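Putative pectin lyase (Geobacillus virus E2, PDB 7CHU) serves as a tailspike protein of a thermophilic bacteriophage, and probably recognises and perhaps cleaves polysaccharide on the surface of the host cell. Local coordinates at residues N279-F284 / V313-N318; F424-G429 / N452-D457. All blocks are in the same frame, centred on the assembly; numbering follows the deposited sequence.

Contact 1: N279-F284 / V313-N318; sequences NGNNQF and VTYVMN
Tyr315 lies against Gln283, and its hydroxyl reaches Asn281. The Gln283 amide stacks on one face of the Tyr315 ring, the two planes 25° apart. Gln283 NE2 sits over the centre of the Tyr315 ring, 3.5 Å above its plane. Gln283 CG touches the ring atom CD1 of Tyr315 at 3.5 Å. Tyr315 CG lies beside the backbone N (chi1 -53°), and the ring is on the sheet face it shares with Gln283. The ring edge meets Asn281 OD1, which accepts a hydrogen bond from Tyr315 OH at 3.0 Å. The Gln283 amide has its polar partner in another chain: NE2 donates to the backbone O of Asn318 of the second subunit. The two backbones run parallel in register, Gln283 beside Tyr315 and Phe284 beside Val316. Tyr315 N donates to Asn282 O (2.9 Å), Phe284 N to Tyr315 O (2.8 Å) and Met317 N to Phe284 O (2.8 Å). This is the stacking of successive coils in a right-handed parallel beta-helix, the fold of the pectate lyase-like family. Phe284 and Val316 point to the sheet face away from Gln283 and Tyr315. There the rim atom CE1 of Phe284 meets Thr314 CG2 at 4.1 Å, and the Phe284 ring stacks with Phe255 of the preceding coil. Ahead of the strands, a water donates to Thr314 OG1 at 2.6 Å and accepts from Asn282 N.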
# COMPACT_ATOMS: atom_id res chain seq x y z
N ASN A 279 15.33 -1.50 -17.56
CA ASN A 279 14.15 -1.77 -16.77
C ASN A 279 13.81 -0.54 -15.94
O ASN A 279 14.70 0.15 -15.41
CB ASN A 279 14.38 -2.99 -15.87
CG ASN A 279 14.56 -4.28 -16.69
OD1 ASN A 279 13.87 -4.50 -17.69
ND2 ASN A 279 15.47 -5.13 -16.26
N GLY A 280 12.52 -0.23 -15.84
CA GLY A 280 12.14 0.99 -15.16
C GLY A 280 10.75 0.95 -14.58
O GLY A 280 9.88 0.21 -15.04
N ASN A 281 10.54 1.77 -13.55
CA ASN A 281 9.20 2.05 -13.04
C ASN A 281 8.49 0.78 -12.55
O ASN A 281 7.28 0.64 -12.67
CB ASN A 281 8.37 2.78 -14.08
CG ASN A 281 8.29 4.25 -13.79
OD1 ASN A 281 7.66 4.67 -12.79
ND2 ASN A 281 8.94 5.06 -14.62
N ASN A 282 9.25 -0.12 -11.95
CA ASN A 282 8.68 -1.29 -11.31
C ASN A 282 8.59 -1.06 -9.81
O ASN A 282 9.33 -0.25 -9.26
CB ASN A 282 9.53 -2.49 -11.65
CG ASN A 282 9.67 -2.64 -13.15
OD1 ASN A 282 8.67 -2.89 -13.83
ND2 ASN A 282 10.89 -2.41 -13.68
N GLN A 283 7.66 -1.76 -9.15
CA GLN A 283 7.32 -1.43 -7.77
C GLN A 283 7.24 -2.69 -6.92
O GLN A 283 6.79 -3.74 -7.40
CB GLN A 283 5.99 -0.68 -7.69
CG GLN A 283 5.93 0.60 -8.53
CD GLN A 283 5.00 1.65 -7.95
OE1 GLN A 283 4.51 1.50 -6.82
NE2 GLN A 283 4.76 2.71 -8.71
N PHE A 284 7.64 -2.55 -5.66
CA PHE A 284 7.49 -3.57 -4.63
C PHE A 284 6.85 -2.88 -3.43
O PHE A 284 7.49 -2.05 -2.78
CB PHE A 284 8.84 -4.18 -4.25
CG PHE A 284 9.50 -4.88 -5.40
CD1 PHE A 284 10.26 -4.17 -6.32
CD2 PHE A 284 9.31 -6.23 -5.60
CE1 PHE A 284 10.82 -4.80 -7.43
CE2 PHE A 284 9.89 -6.89 -6.71
CZ PHE A 284 10.64 -6.17 -7.61
N VAL A 313 14.20 4.07 -11.49
CA VAL A 313 12.88 4.49 -11.01
C VAL A 313 12.11 3.30 -10.45
O VAL A 313 10.93 3.11 -10.77
CB VAL A 313 12.06 5.18 -12.11
CG1 VAL A 313 10.96 6.05 -11.49
CG2 VAL A 313 12.95 6.02 -13.01
N THR A 314 12.76 2.50 -9.63
CA THR A 314 12.07 1.43 -8.93
C THR A 314 11.55 1.96 -7.60
O THR A 314 12.21 2.78 -6.94
CB THR A 314 13.02 0.25 -8.68
OG1 THR A 314 13.72 -0.05 -9.90
CG2 THR A 314 12.27 -1.00 -8.21
N TYR A 315 10.38 1.50 -7.20
CA TYR A 315 9.76 1.94 -5.95
C TYR A 315 9.78 0.76 -4.98
O TYR A 315 9.09 -0.24 -5.21
CB TYR A 315 8.33 2.42 -6.17
CG TYR A 315 8.13 3.47 -7.25
CD1 TYR A 315 8.29 3.15 -8.59
CD2 TYR A 315 7.72 4.78 -6.92
CE1 TYR A 315 8.06 4.09 -9.58
CE2 TYR A 315 7.49 5.73 -7.91
CZ TYR A 315 7.66 5.37 -9.25
OH TYR A 315 7.43 6.28 -10.24
N VAL A 316 10.58 0.86 -3.93
CA VAL A 316 10.61 -0.18 -2.91
C VAL A 316 9.97 0.41 -1.66
O VAL A 316 10.64 1.08 -0.85
CB VAL A 316 12.04 -0.69 -2.66
CG1 VAL A 316 12.04 -1.87 -1.70
CG2 VAL A 316 12.74 -1.07 -4.00
N MET A 317 8.66 0.18 -1.51
CA MET A 317 7.83 0.85 -0.52
C MET A 317 7.48 -0.10 0.62
O MET A 317 6.88 -1.16 0.41
CB MET A 317 6.54 1.38 -1.16
CG MET A 317 6.77 2.19 -2.42
SD MET A 317 7.69 3.73 -2.12
CE MET A 317 6.55 4.62 -1.04
N ASN A 318 7.82 0.33 1.84
CA ASN A 318 7.50 -0.39 3.08
C ASN A 318 7.73 -1.90 2.91
O ASN A 318 6.85 -2.74 3.13
CB ASN A 318 6.07 -0.07 3.59
CG ASN A 318 5.02 0.04 2.48
OD1 ASN A 318 4.99 1.00 1.69
ND2 ASN A 318 4.11 -0.93 2.44
O HOH W 1 12.22 -0.26 -11.98

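Contact 2: F424-G429 / N452-D457; sequences FIQPKG and NASGTD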
# COMPACT_ATOMS: atom_id res chain seq x y z
N PHE A 424 36.03 10.57 12.89
CA PHE A 424 35.46 11.51 11.93
C PHE A 424 36.04 11.17 10.57
O PHE A 424 37.26 11.22 10.38
CB PHE A 424 35.80 12.95 12.34
CG PHE A 424 35.19 13.36 13.66
CD1 PHE A 424 33.82 13.63 13.75
CD2 PHE A 424 35.96 13.46 14.81
CE1 PHE A 424 33.24 14.01 14.98
CE2 PHE A 424 35.40 13.84 16.03
CZ PHE A 424 34.02 14.11 16.11
N ILE A 425 35.16 10.83 9.62
CA ILE A 425 35.57 10.34 8.31
C ILE A 425 35.44 11.47 7.29
O ILE A 425 34.41 12.15 7.25
CB ILE A 425 34.74 9.12 7.89
CG1 ILE A 425 35.01 7.97 8.87
CG2 ILE A 425 35.03 8.76 6.44
CD1 ILE A 425 34.36 6.66 8.48
N GLN A 426 36.47 11.66 6.49
CA GLN A 426 36.50 12.63 5.40
C GLN A 426 36.29 11.88 4.10
O GLN A 426 37.22 11.20 3.62
CB GLN A 426 37.85 13.38 5.38
CG GLN A 426 37.94 14.48 4.35
CD GLN A 426 39.29 15.20 4.39
OE1 GLN A 426 40.28 14.74 3.80
NE2 GLN A 426 39.35 16.32 5.10
N PRO A 427 35.11 11.97 3.47
CA PRO A 427 34.84 11.13 2.28
C PRO A 427 35.70 11.47 1.08
O PRO A 427 36.22 10.55 0.44
CB PRO A 427 33.35 11.41 2.01
CG PRO A 427 32.81 11.90 3.25
CD PRO A 427 33.90 12.67 3.92
N LYS A 428 35.84 12.75 0.74
CA LYS A 428 36.65 13.19 -0.39
C LYS A 428 37.98 13.72 0.13
O LYS A 428 38.04 14.81 0.72
CB LYS A 428 35.93 14.26 -1.21
CG LYS A 428 36.73 14.75 -2.42
CD LYS A 428 35.81 15.36 -3.46
CE LYS A 428 36.48 15.51 -4.82
NZ LYS A 428 35.50 15.96 -5.86
N GLY A 429 39.06 12.97 -0.13
CA GLY A 429 40.35 13.28 0.47
C GLY A 429 41.03 14.51 -0.09
O GLY A 429 41.97 15.02 0.53
N ASN A 452 41.94 20.13 7.40
CA ASN A 452 42.50 20.16 6.06
C ASN A 452 42.16 18.89 5.28
O ASN A 452 41.80 17.86 5.84
CB ASN A 452 44.02 20.32 6.12
CG ASN A 452 44.45 21.75 6.22
OD1 ASN A 452 45.10 22.14 7.18
ND2 ASN A 452 44.07 22.55 5.24
N ALA A 453 42.30 18.98 3.96
CA ALA A 453 42.22 17.79 3.12
C ALA A 453 43.27 16.78 3.55
O ALA A 453 44.44 17.11 3.71
CB ALA A 453 42.41 18.16 1.65
N SER A 454 42.82 15.54 3.76
CA SER A 454 43.69 14.45 4.18
C SER A 454 44.55 13.87 3.06
O SER A 454 45.61 13.32 3.34
CB SER A 454 42.85 13.31 4.79
OG SER A 454 42.29 12.55 3.73
N GLY A 455 44.10 13.96 1.81
CA GLY A 455 44.75 13.27 0.72
C GLY A 455 44.20 11.89 0.41
O GLY A 455 44.50 11.35 -0.67
N THR A 456 43.39 11.30 1.28
CA THR A 456 42.91 9.93 1.09
C THR A 456 41.41 9.87 1.33
O THR A 456 40.94 10.27 2.40
CB THR A 456 43.64 8.97 2.03
OG1 THR A 456 45.05 9.03 1.76
CG2 THR A 456 43.15 7.54 1.84
N ASP A 457 40.66 9.38 0.34
CA ASP A 457 39.22 9.27 0.52
C ASP A 457 38.89 8.36 1.70
O ASP A 457 39.57 7.35 1.94
CB ASP A 457 38.53 8.74 -0.74
CG ASP A 457 38.68 9.66 -1.94
OD1 ASP A 457 38.85 10.89 -1.77
OD2 ASP A 457 38.58 9.14 -3.07
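The flat amide of Gln426 meets the loop 452-457 through the polar atoms at its edge. Gln426 OE1 takes the backbone N-H of Ser454 at 2.7 Å, in the carbonyl plane and on a lone pair. Gln426 NE2 donates to Asn452 O at 3.0 Å. That acceptor lies close to the amide plane, although the donor stands 40° out of the Asn452 carbonyl plane. Gln426 CG is anti to the backbone N (chi1 -175°), and the extended chain beyond it carries the amide to the loop. NE2 also bonds to Ser433 OG. Asp457 OD1 accepts from Gly429 N at 2.7 Å with its anti lone pair, and the bond is almost straight (179°). Gly429 O in turn accepts from Gly455 N at 2.7 Å. Gly429 lies tight against the backbone of Gly455, Thr456 and Asp457, where its lack of a side chain matters. Ser454 OG accepts from Thr456 N at 3.0 Å and is also hydrogen-bonded to Ser459 OG. Gly455 has a positive phi, which suits glycine at this bend. The Ser454-Thr456 bond defines an ST turn, here in the loop joining the antiparallel strands 446-451 and 459-469.

How the contacts relate
Contact 1 comes first along the chain and closes before contact 2 opens. Their centres are about 34 Å apart and their nearest atoms about 25 Å, without touching. Contact 1 lies in the middle of the chain, where strands 283-285 and 315-317 belong to the parallel beta-helix. Contact 2 lies toward the C-terminal end, its centre about 38 Å from the centre of the chain, among antiparallel strands. Strand pairing runs on from the coils through 361-363, 385-387 and 398-399 into that region. The change from parallel to antiparallel pairing therefore falls between the two contacts. Contact 1 is buried and borders both other subunits; contact 2 is partly exposed and reaches the second subunit through Asn452.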